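PrgX (Enterococcus faecalis, PDB 2AWI) serves as the receptor for the peptide sex pheromone cCF10 and as a repressor that probably binds DNA, regulating conjugation. Local coordinates at residues N259-F264 and D271-L276; V193-L198 and D233-Y238; L239-Q244 and I251-N256. The protein carries 1 engineered substitution. All coordinates share one frame; numbering follows the deposited sequence.

Interaction 1: N259-F264 and D271-L276; sequences NIINIF and DIHRSL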
loop_
_atom_site.group_PDB
_atom_site.type_symbol
_atom_site.label_atom_id
_atom_site.label_comp_id
_atom_site.label_asym_id
_atom_site.label_seq_id
_atom_site.Cartn_x
_atom_site.Cartn_y
_atom_site.Cartn_z
ATOM N N ASN A 259 -7.143 1.374 -6.480
ATOM C CA ASN A 259 -5.999 2.251 -6.625
ATOM C C ASN A 259 -6.310 3.417 -7.568
ATOM O O ASN A 259 -5.820 4.539 -7.382
ATOM C CB ASN A 259 -4.807 1.447 -7.129
ATOM C CG ASN A 259 -3.554 2.270 -7.210
ATOM O OD1 ASN A 259 -3.300 3.124 -6.360
ATOM N ND2 ASN A 259 -2.749 2.015 -8.233
ATOM N N ILE A 260 -7.135 3.156 -8.575
ATOM C CA ILE A 260 -7.507 4.207 -9.502
ATOM C C ILE A 260 -8.445 5.196 -8.806
ATOM O O ILE A 260 -8.319 6.411 -8.986
ATOM C CB ILE A 260 -8.155 3.613 -10.765
ATOM C CG1 ILE A 260 -7.068 2.901 -11.584
ATOM C CG2 ILE A 260 -8.840 4.705 -11.585
ATOM C CD1 ILE A 260 -7.551 2.316 -12.879
ATOM N N ILE A 261 -9.374 4.682 -8.000
ATOM C CA ILE A 261 -10.297 5.547 -7.268
ATOM C C ILE A 261 -9.463 6.489 -6.397
ATOM O O ILE A 261 -9.784 7.665 -6.244
ATOM C CB ILE A 261 -11.245 4.727 -6.357
ATOM C CG1 ILE A 261 -12.233 3.936 -7.216
ATOM C CG2 ILE A 261 -12.005 5.652 -5.409
ATOM C CD1 ILE A 261 -13.262 3.167 -6.413
ATOM N N ASN A 262 -8.381 5.958 -5.842
ATOM C CA ASN A 262 -7.496 6.735 -4.989
ATOM C C ASN A 262 -6.752 7.834 -5.752
ATOM O O ASN A 262 -6.499 8.906 -5.206
ATOM C CB ASN A 262 -6.493 5.809 -4.303
ATOM C CG ASN A 262 -5.423 6.569 -3.551
ATOM O OD1 ASN A 262 -5.720 7.379 -2.673
ATOM N ND2 ASN A 262 -4.164 6.311 -3.894
ATOM N N ILE A 263 -6.395 7.566 -7.006
ATOM C CA ILE A 263 -5.696 8.557 -7.819
ATOM C C ILE A 263 -6.572 9.789 -8.024
ATOM O O ILE A 263 -6.094 10.924 -7.945
ATOM C CB ILE A 263 -5.311 7.977 -9.195
ATOM C CG1 ILE A 263 -4.027 7.164 -9.063
ATOM C CG2 ILE A 263 -5.122 9.082 -10.203
ATOM C CD1 ILE A 263 -2.854 7.967 -8.516
ATOM N N PHE A 264 -7.855 9.560 -8.283
ATOM C CA PHE A 264 -8.790 10.652 -8.495
ATOM C C PHE A 264 -8.861 11.518 -7.249
ATOM O O PHE A 264 -9.105 12.720 -7.332
ATOM C CB PHE A 264 -10.188 10.107 -8.850
ATOM C CG PHE A 264 -10.339 9.734 -10.304
ATOM C CD1 PHE A 264 -10.276 10.714 -11.298
ATOM C CD2 PHE A 264 -10.501 8.404 -10.687
ATOM C CE1 PHE A 264 -10.366 10.375 -12.656
ATOM C CE2 PHE A 264 -10.592 8.052 -12.043
ATOM C CZ PHE A 264 -10.525 9.040 -13.027
ATOM N N ASP A 271 -15.750 14.967 -7.343
ATOM C CA ASP A 271 -17.013 14.452 -7.863
ATOM C C ASP A 271 -16.838 13.066 -8.490
ATOM O O ASP A 271 -17.665 12.167 -8.286
ATOM C CB ASP A 271 -17.614 15.419 -8.885
ATOM C CG ASP A 271 -18.012 16.746 -8.265
ATOM O OD1 ASP A 271 -18.542 16.739 -7.132
ATOM O OD2 ASP A 271 -17.810 17.795 -8.913
ATOM N N ILE A 272 -15.760 12.892 -9.246
ATOM C CA ILE A 272 -15.483 11.610 -9.862
ATOM C C ILE A 272 -15.107 10.586 -8.787
ATOM O O ILE A 272 -15.540 9.438 -8.833
ATOM C CB ILE A 272 -14.345 11.724 -10.886
ATOM C CG1 ILE A 272 -14.868 12.399 -12.157
ATOM C CG2 ILE A 272 -13.767 10.344 -11.180
ATOM C CD1 ILE A 272 -13.790 12.648 -13.209
ATOM N N HIS A 273 -14.299 11.010 -7.821
ATOM C CA HIS A 273 -13.886 10.125 -6.738
ATOM C C HIS A 273 -15.120 9.666 -5.987
ATOM O O HIS A 273 -15.252 8.499 -5.630
ATOM C CB HIS A 273 -12.949 10.862 -5.775
ATOM C CG HIS A 273 -12.561 10.056 -4.574
ATOM N ND1 HIS A 273 -13.157 10.222 -3.341
ATOM C CD2 HIS A 273 -11.650 9.065 -4.421
ATOM C CE1 HIS A 273 -12.630 9.368 -2.482
ATOM N NE2 HIS A 273 -11.713 8.654 -3.113
ATOM N N ARG A 274 -16.016 10.614 -5.755
ATOM C CA ARG A 274 -17.266 10.382 -5.055
ATOM C C ARG A 274 -18.095 9.327 -5.794
ATOM O O ARG A 274 -18.478 8.313 -5.217
ATOM C CB ARG A 274 -18.034 11.702 -4.980
ATOM C CG ARG A 274 -19.262 11.721 -4.084
ATOM C CD ARG A 274 -20.037 13.014 -4.328
ATOM N NE ARG A 274 -21.013 13.322 -3.283
ATOM C CZ ARG A 274 -22.029 12.537 -2.937
ATOM N NH1 ARG A 274 -22.219 11.375 -3.548
ATOM N NH2 ARG A 274 -22.866 12.925 -1.982
ATOM N N SER A 275 -18.352 9.564 -7.077
ATOM C CA SER A 275 -19.156 8.642 -7.875
ATOM C C SER A 275 -18.549 7.244 -8.009
ATOM O O SER A 275 -19.272 6.250 -8.020
ATOM C CB SER A 275 -19.407 9.223 -9.268
ATOM O OG SER A 275 -18.478 8.715 -10.203
ATOM N N LEU A 276 -17.229 7.158 -8.113
ATOM C CA LEU A 276 -16.585 5.859 -8.235
ATOM C C LEU A 276 -16.660 5.066 -6.932
ATOM O O LEU A 276 -16.774 3.840 -6.951
ATOM C CB LEU A 276 -15.133 6.028 -8.679
ATOM C CG LEU A 276 -14.898 5.945 -10.193
ATOM C CD1 LEU A 276 -16.026 6.619 -10.958
ATOM C CD2 LEU A 276 -13.554 6.584 -10.524
#
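I272 meets F264 through a methyl group set almost squarely over the phenyl ring. Its CG2 lies 3.5 Å from the centroid of the F264 ring and 11° off the ring normal, a CH-pi contact over one face. I272 CG2 points away from its own backbone N, whereas CG1 (chi1 -75°) stands beside that N; the second branch therefore only skirts the ring, with CD1 4.1 Å from F264 CE1. H273, the residue whose CA lies nearest that of F264, sets its imidazole beside I261. The ring presents an edge to the backbone there: I261 O sits in the imidazole plane, 3.0 Å from H273 CD2, consistent with a weakly polar C-H...O approach. The CG2 methyl of I261 also reaches this carbon, at 3.6 Å from H273 CD2, the two side chains meeting at roughly a right angle. One turn further on, L276 touches both I261 and F264. Its CB lies 3.9 Å from I261 CG1 as the two side chains slide past each other in opposite directions, and I261 CD1 extends to 3.6 Å from the backbone O of L276. The CD2 methyl of L276 approaches the F264 ring obliquely, 3.6 Å from F264 CD2. The contact thus joins two consecutive, nearly antiparallel helices of the C-terminal TPR region by apolar side-chain contacts and one imidazole edge, the axes of 259-264 and 271-276 lying 8.7 Å apart and inclined at 152°. Helix 230-248 packs against both, F264 touching L234 and L276 touching E235, while Y298 of helix 293-300 stacks edge-to-face with H273. The side of helix 251-266 bearing N259 and I263 meets the same helix of the second subunit.

Interaction 2: V193-L198 and D233-Y238; sequences VLKNAL and DLEINY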
loop_
_atom_site.group_PDB
_atom_site.type_symbol
_atom_site.label_atom_id
_atom_site.label_comp_id
_atom_site.label_asym_id
_atom_site.label_seq_id
_atom_site.Cartn_x
_atom_site.Cartn_y
_atom_site.Cartn_z
ATOM N N VAL A 193 -19.844 9.116 -24.781
ATOM C CA VAL A 193 -20.825 8.065 -25.016
ATOM C C VAL A 193 -20.338 6.745 -24.460
ATOM O O VAL A 193 -21.029 6.096 -23.688
ATOM C CB VAL A 193 -21.092 7.848 -26.528
ATOM C CG1 VAL A 193 -22.048 6.682 -26.713
ATOM C CG2 VAL A 193 -21.654 9.104 -27.154
ATOM N N LEU A 194 -19.138 6.354 -24.861
ATOM C CA LEU A 194 -18.582 5.089 -24.425
ATOM C C LEU A 194 -18.455 5.020 -22.918
ATOM O O LEU A 194 -18.852 4.031 -22.310
ATOM C CB LEU A 194 -17.221 4.858 -25.092
ATOM C CG LEU A 194 -17.227 5.107 -26.606
ATOM C CD1 LEU A 194 -15.844 4.895 -27.183
ATOM C CD2 LEU A 194 -18.232 4.179 -27.260
ATOM N N LYS A 195 -17.920 6.073 -22.309
ATOM C CA LYS A 195 -17.737 6.081 -20.866
ATOM C C LYS A 195 -19.073 5.927 -20.147
ATOM O O LYS A 195 -19.195 5.124 -19.219
ATOM C CB LYS A 195 -17.036 7.373 -20.439
ATOM C CG LYS A 195 -16.572 7.399 -18.984
ATOM C CD LYS A 195 -17.633 7.969 -18.063
ATOM C CE LYS A 195 -17.892 9.440 -18.365
ATOM N NZ LYS A 195 -18.966 10.025 -17.506
ATOM N N ASN A 196 -20.073 6.692 -20.573
ATOM C CA ASN A 196 -21.386 6.614 -19.953
ATOM C C ASN A 196 -22.046 5.273 -20.229
ATOM O O ASN A 196 -22.685 4.690 -19.352
ATOM C CB ASN A 196 -22.296 7.741 -20.451
ATOM C CG ASN A 196 -21.858 9.098 -19.953
ATOM O OD1 ASN A 196 -21.183 9.205 -18.932
ATOM N ND2 ASN A 196 -22.253 10.146 -20.662
ATOM N N ALA A 197 -21.887 4.782 -21.451
ATOM C CA ALA A 197 -22.479 3.506 -21.817
ATOM C C ALA A 197 -21.833 2.379 -21.022
ATOM O O ALA A 197 -22.524 1.483 -20.543
ATOM C CB ALA A 197 -22.311 3.256 -23.312
ATOM N N LEU A 198 -20.510 2.436 -20.876
ATOM C CA LEU A 198 -19.774 1.401 -20.145
ATOM C C LEU A 198 -20.072 1.399 -18.649
ATOM O O LEU A 198 -20.059 0.349 -18.007
ATOM C CB LEU A 198 -18.268 1.560 -20.375
ATOM C CG LEU A 198 -17.342 0.644 -19.571
ATOM C CD1 LEU A 198 -17.782 -0.794 -19.728
ATOM C CD2 LEU A 198 -15.907 0.815 -20.040
ATOM N N ASP A 233 -9.754 7.989 -19.846
ATOM C CA ASP A 233 -8.866 6.847 -19.992
ATOM C C ASP A 233 -8.620 6.195 -18.633
ATOM O O ASP A 233 -8.406 4.987 -18.528
ATOM C CB ASP A 233 -7.541 7.310 -20.609
ATOM C CG ASP A 233 -6.634 6.159 -20.986
ATOM O OD1 ASP A 233 -7.153 5.054 -21.251
ATOM O OD2 ASP A 233 -5.405 6.361 -21.038
ATOM N N LEU A 234 -8.674 7.012 -17.592
ATOM C CA LEU A 234 -8.447 6.558 -16.232
ATOM C C LEU A 234 -9.707 5.882 -15.689
ATOM O O LEU A 234 -9.645 4.802 -15.100
ATOM C CB LEU A 234 -8.080 7.769 -15.372
ATOM C CG LEU A 234 -7.233 7.621 -14.115
ATOM C CD1 LEU A 234 -5.960 6.862 -14.438
ATOM C CD2 LEU A 234 -6.909 9.020 -13.580
ATOM N N GLU A 235 -10.849 6.524 -15.898
ATOM C CA GLU A 235 -12.119 6.004 -15.420
ATOM C C GLU A 235 -12.534 4.733 -16.155
ATOM O O GLU A 235 -12.965 3.759 -15.534
ATOM C CB GLU A 235 -13.201 7.074 -15.562
ATOM C CG GLU A 235 -14.590 6.624 -15.159
ATOM C CD GLU A 235 -15.526 7.797 -14.996
ATOM O OE1 GLU A 235 -15.180 8.888 -15.502
ATOM O OE2 GLU A 235 -16.599 7.633 -14.371
ATOM N N ILE A 236 -12.401 4.757 -17.478
ATOM C CA ILE A 236 -12.738 3.609 -18.307
ATOM C C ILE A 236 -11.839 2.424 -17.963
ATOM O O ILE A 236 -12.285 1.275 -17.976
ATOM C CB ILE A 236 -12.602 3.956 -19.806
ATOM C CG1 ILE A 236 -13.814 4.782 -20.243
ATOM C CG2 ILE A 236 -12.462 2.687 -20.645
ATOM C CD1 ILE A 236 -13.795 5.177 -21.703
ATOM N N ASN A 237 -10.576 2.708 -17.646
ATOM C CA ASN A 237 -9.622 1.660 -17.288
ATOM C C ASN A 237 -9.999 1.075 -15.926
ATOM O O ASN A 237 -9.665 -0.067 -15.613
ATOM C CB ASN A 237 -8.201 2.226 -17.246
ATOM C CG ASN A 237 -7.139 1.152 -17.407
ATOM O OD1 ASN A 237 -6.838 0.407 -16.470
ATOM N ND2 ASN A 237 -6.571 1.059 -18.609
ATOM N N TYR A 238 -10.690 1.872 -15.116
ATOM C CA TYR A 238 -11.140 1.416 -13.810
ATOM C C TYR A 238 -12.343 0.491 -14.023
ATOM O O TYR A 238 -12.521 -0.487 -13.301
ATOM C CB TYR A 238 -11.535 2.611 -12.930
ATOM C CG TYR A 238 -12.674 2.330 -11.969
ATOM C CD1 TYR A 238 -13.994 2.584 -12.330
ATOM C CD2 TYR A 238 -12.433 1.783 -10.712
ATOM C CE1 TYR A 238 -15.048 2.301 -11.463
ATOM C CE2 TYR A 238 -13.478 1.494 -9.837
ATOM C CZ TYR A 238 -14.782 1.754 -10.220
ATOM O OH TYR A 238 -15.819 1.464 -9.360
#
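K195 lays its aliphatic chain across two neighbours on helix 230-248, the carboxylate of E235 and the branched side chain of I236. The lysine leaves the backbone with CG anti to N (chi1 -170°); a bend at chi2 then brings CD to 3.7 Å from E235 OE1, and a second at chi3 turns the end of the chain back to its own helix, where NZ donates to N196 OD1 at 2.8 Å. E235 is extended, and its carboxylate lies beside CD and CE of the lysine because NZ has turned away to N196. K195 NZ remains 4.4 Å from E235 OE1, too far for a salt bridge, although the opposite charges may still attract. I236 runs obliquely to the root of the lysine, with CG1 4.0 Å from K195 CG. Its other branch, CG2, faces L198, where CD2 approaches to 4.0 Å from I236 CG2. Segments 193-198 and 233-238 run nearly parallel, their axes inclined by 28° and 10.2 Å apart, consistent with the helix order of a TPR-like array. Between them in sequence, helix 207-220 packs on both, I214 meeting L198 and F217 meeting I236; helices 251-266 and 270-286 cover Y238 on helix 230-248.

Interaction 3: L239-Q244 and I251-N256; sequences LKQIYQ and IDSYLN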
loop_
_atom_site.group_PDB
_atom_site.type_symbol
_atom_site.label_atom_id
_atom_site.label_comp_id
_atom_site.label_asym_id
_atom_site.label_seq_id
_atom_site.Cartn_x
_atom_site.Cartn_y
_atom_site.Cartn_z
ATOM N N LEU A 239 -13.163 0.812 -15.019
ATOM C CA LEU A 239 -14.333 0.008 -15.328
ATOM C C LEU A 239 -13.861 -1.308 -15.936
ATOM O O LEU A 239 -14.504 -2.341 -15.786
ATOM C CB LEU A 239 -15.252 0.765 -16.293
ATOM C CG LEU A 239 -15.982 1.942 -15.633
ATOM C CD1 LEU A 239 -16.561 2.888 -16.688
ATOM C CD2 LEU A 239 -17.078 1.398 -14.727
ATOM N N LYS A 240 -12.720 -1.254 -16.609
ATOM C CA LYS A 240 -12.128 -2.434 -17.220
ATOM C C LYS A 240 -11.633 -3.346 -16.100
ATOM O O LYS A 240 -11.797 -4.564 -16.161
ATOM C CB LYS A 240 -10.964 -2.026 -18.126
ATOM C CG LYS A 240 -10.237 -3.177 -18.795
ATOM C CD LYS A 240 -9.038 -2.662 -19.579
ATOM C CE LYS A 240 -8.180 -3.793 -20.117
ATOM N NZ LYS A 240 -6.969 -3.274 -20.822
ATOM N N GLN A 241 -11.028 -2.753 -15.074
ATOM C CA GLN A 241 -10.532 -3.526 -13.942
ATOM C C GLN A 241 -11.719 -4.208 -13.262
ATOM O O GLN A 241 -11.614 -5.342 -12.801
ATOM C CB GLN A 241 -9.805 -2.618 -12.942
ATOM C CG GLN A 241 -8.514 -1.989 -13.465
ATOM C CD GLN A 241 -7.508 -3.016 -13.948
ATOM O OE1 GLN A 241 -7.166 -3.956 -13.232
ATOM N NE2 GLN A 241 -7.024 -2.838 -15.172
ATOM N N ILE A 242 -12.849 -3.511 -13.201
ATOM C CA ILE A 242 -14.048 -4.073 -12.594
ATOM C C ILE A 242 -14.577 -5.196 -13.490
ATOM O O ILE A 242 -15.035 -6.224 -13.004
ATOM C CB ILE A 242 -15.133 -3.000 -12.418
ATOM C CG1 ILE A 242 -14.634 -1.922 -11.456
ATOM C CG2 ILE A 242 -16.429 -3.630 -11.919
ATOM C CD1 ILE A 242 -14.280 -2.443 -10.071
ATOM N N TYR A 243 -14.505 -4.987 -14.802
ATOM C CA TYR A 243 -14.950 -5.982 -15.772
ATOM C C TYR A 243 -14.174 -7.282 -15.563
ATOM O O TYR A 243 -14.758 -8.365 -15.557
ATOM C CB TYR A 243 -14.710 -5.478 -17.197
ATOM C CG TYR A 243 -14.942 -6.523 -18.273
ATOM C CD1 TYR A 243 -16.229 -6.832 -18.709
ATOM C CD2 TYR A 243 -13.872 -7.215 -18.847
ATOM C CE1 TYR A 243 -16.450 -7.802 -19.688
ATOM C CE2 TYR A 243 -14.085 -8.191 -19.830
ATOM C CZ TYR A 243 -15.378 -8.477 -20.243
ATOM O OH TYR A 243 -15.610 -9.445 -21.198
ATOM N N GLN A 244 -12.858 -7.161 -15.397
ATOM C CA GLN A 244 -11.983 -8.312 -15.195
ATOM C C GLN A 244 -12.283 -9.037 -13.887
ATOM O O GLN A 244 -12.145 -10.254 -13.800
ATOM C CB GLN A 244 -10.517 -7.869 -15.206
ATOM C CG GLN A 244 -10.077 -7.206 -16.503
ATOM C CD GLN A 244 -8.651 -6.673 -16.445
ATOM O OE1 GLN A 244 -8.153 -6.094 -17.413
ATOM N NE2 GLN A 244 -7.988 -6.865 -15.308
ATOM N N ILE A 251 -8.267 -10.641 -7.707
ATOM C CA ILE A 251 -8.024 -9.633 -6.679
ATOM C C ILE A 251 -7.166 -8.465 -7.177
ATOM O O ILE A 251 -7.448 -7.309 -6.848
ATOM C CB ILE A 251 -7.369 -10.227 -5.407
ATOM C CG1 ILE A 251 -7.504 -9.218 -4.264
ATOM C CG2 ILE A 251 -5.903 -10.556 -5.654
ATOM C CD1 ILE A 251 -6.745 -9.577 -3.019
ATOM N N ASP A 252 -6.125 -8.752 -7.959
ATOM C CA ASP A 252 -5.279 -7.680 -8.486
ATOM C C ASP A 252 -6.121 -6.667 -9.252
ATOM O O ASP A 252 -5.840 -5.465 -9.219
ATOM C CB ASP A 252 -4.186 -8.224 -9.413
ATOM C CG ASP A 252 -3.026 -8.832 -8.651
ATOM O OD1 ASP A 252 -2.804 -8.433 -7.486
ATOM O OD2 ASP A 252 -2.330 -9.696 -9.218
ATOM N N SER A 253 -7.151 -7.151 -9.939
ATOM C CA SER A 253 -8.025 -6.262 -10.692
ATOM C C SER A 253 -8.838 -5.420 -9.729
ATOM O O SER A 253 -9.167 -4.266 -10.021
ATOM C CB SER A 253 -8.972 -7.060 -11.589
ATOM O OG SER A 253 -8.267 -7.669 -12.654
ATOM N N TYR A 254 -9.164 -5.995 -8.578
ATOM C CA TYR A 254 -9.945 -5.273 -7.590
ATOM C C TYR A 254 -9.083 -4.187 -6.970
ATOM O O TYR A 254 -9.553 -3.083 -6.710
ATOM C CB TYR A 254 -10.453 -6.218 -6.504
ATOM C CG TYR A 254 -11.495 -5.592 -5.606
ATOM C CD1 TYR A 254 -11.131 -4.726 -4.573
ATOM C CD2 TYR A 254 -12.853 -5.833 -5.822
ATOM C CE1 TYR A 254 -12.100 -4.111 -3.779
ATOM C CE2 TYR A 254 -13.827 -5.225 -5.038
ATOM C CZ TYR A 254 -13.445 -4.366 -4.022
ATOM O OH TYR A 254 -14.413 -3.755 -3.272
ATOM N N LEU A 255 -7.818 -4.513 -6.736
ATOM C CA LEU A 255 -6.878 -3.565 -6.164
ATOM C C LEU A 255 -6.602 -2.437 -7.161
ATOM O O LEU A 255 -6.585 -1.266 -6.783
ATOM C CB LEU A 255 -5.574 -4.275 -5.799
ATOM C CG LEU A 255 -5.734 -5.448 -4.827
ATOM C CD1 LEU A 255 -4.363 -6.027 -4.494
ATOM C CD2 LEU A 255 -6.443 -4.977 -3.557
ATOM N N ASN A 256 -6.390 -2.789 -8.429
ATOM C CA ASN A 256 -6.133 -1.783 -9.454
ATOM C C ASN A 256 -7.274 -0.763 -9.461
ATOM O O ASN A 256 -7.041 0.446 -9.475
ATOM C CB ASN A 256 -6.015 -2.426 -10.843
ATOM C CG ASN A 256 -4.737 -3.245 -11.017
ATOM O OD1 ASN A 256 -3.730 -3.000 -10.357
ATOM N ND2 ASN A 256 -4.771 -4.207 -11.931
#
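Q241 and Q244 meet S253 and N256 where helices 230-248 and 251-266 form an antiparallel helical hairpin in the C-terminal TPR region, the axes of 239-244 and 251-256 inclined at 157° and 8.0 Å apart. The small S253 belongs to the closest CA pair, with Q241, consistent with this short axis distance. N256 donates through ND2 to Q241 OE1 at 2.7 Å, with an N-H...O angle of 156°. The oxygen lies close to the amide plane of N256, but the donor stands well above the carbonyl plane of Q241 and is not on a lone pair; the two amides are turned 71° against each other. A bend at chi2 swings the Q241 amide across the N256 side chain, over its CB, while its NE2 makes a weak hydrogen bond to N237 OD1 one turn earlier on the same helix. The second bond runs in the opposite direction: Q244, extended beyond CG, gives NE2 to S253 OG at 2.8 Å, and the hydroxyl oxygen falls near the plane of the donor amide. The backbone N of S253 is held in turn by N250 OD1 just before the helix. D252 OD2 accepts a weak hydrogen bond from K293 N of the third subunit, which also packs on this helix through L255 against L255. Backbone and side chain fit closely around S253, where its CB comes 3.4 Å from Q241 O and its own O equally near Q241 CB.

Overall arrangement
Interactions 1 and 2 are buried, whereas interaction 3 is only partly so and lies farthest from the chain's centre. The chemistry differs as well: isoleucine, leucine and aromatic side chains hold interaction 1, lysine methylenes and a carboxylate join apolar branches in interaction 2, and paired side-chain hydrogen bonds span interaction 3. Helix 230-248 serves both interactions 2 and 3, where L198 also packs on L239; helix 251-266 serves interactions 3 and 1. Interactions 1 and 3 each join antiparallel helices consecutive in the chain, while interaction 2 links nearly parallel ones. Interactions 1 and 2 both border the second subunit, and interaction 3 chiefly the third.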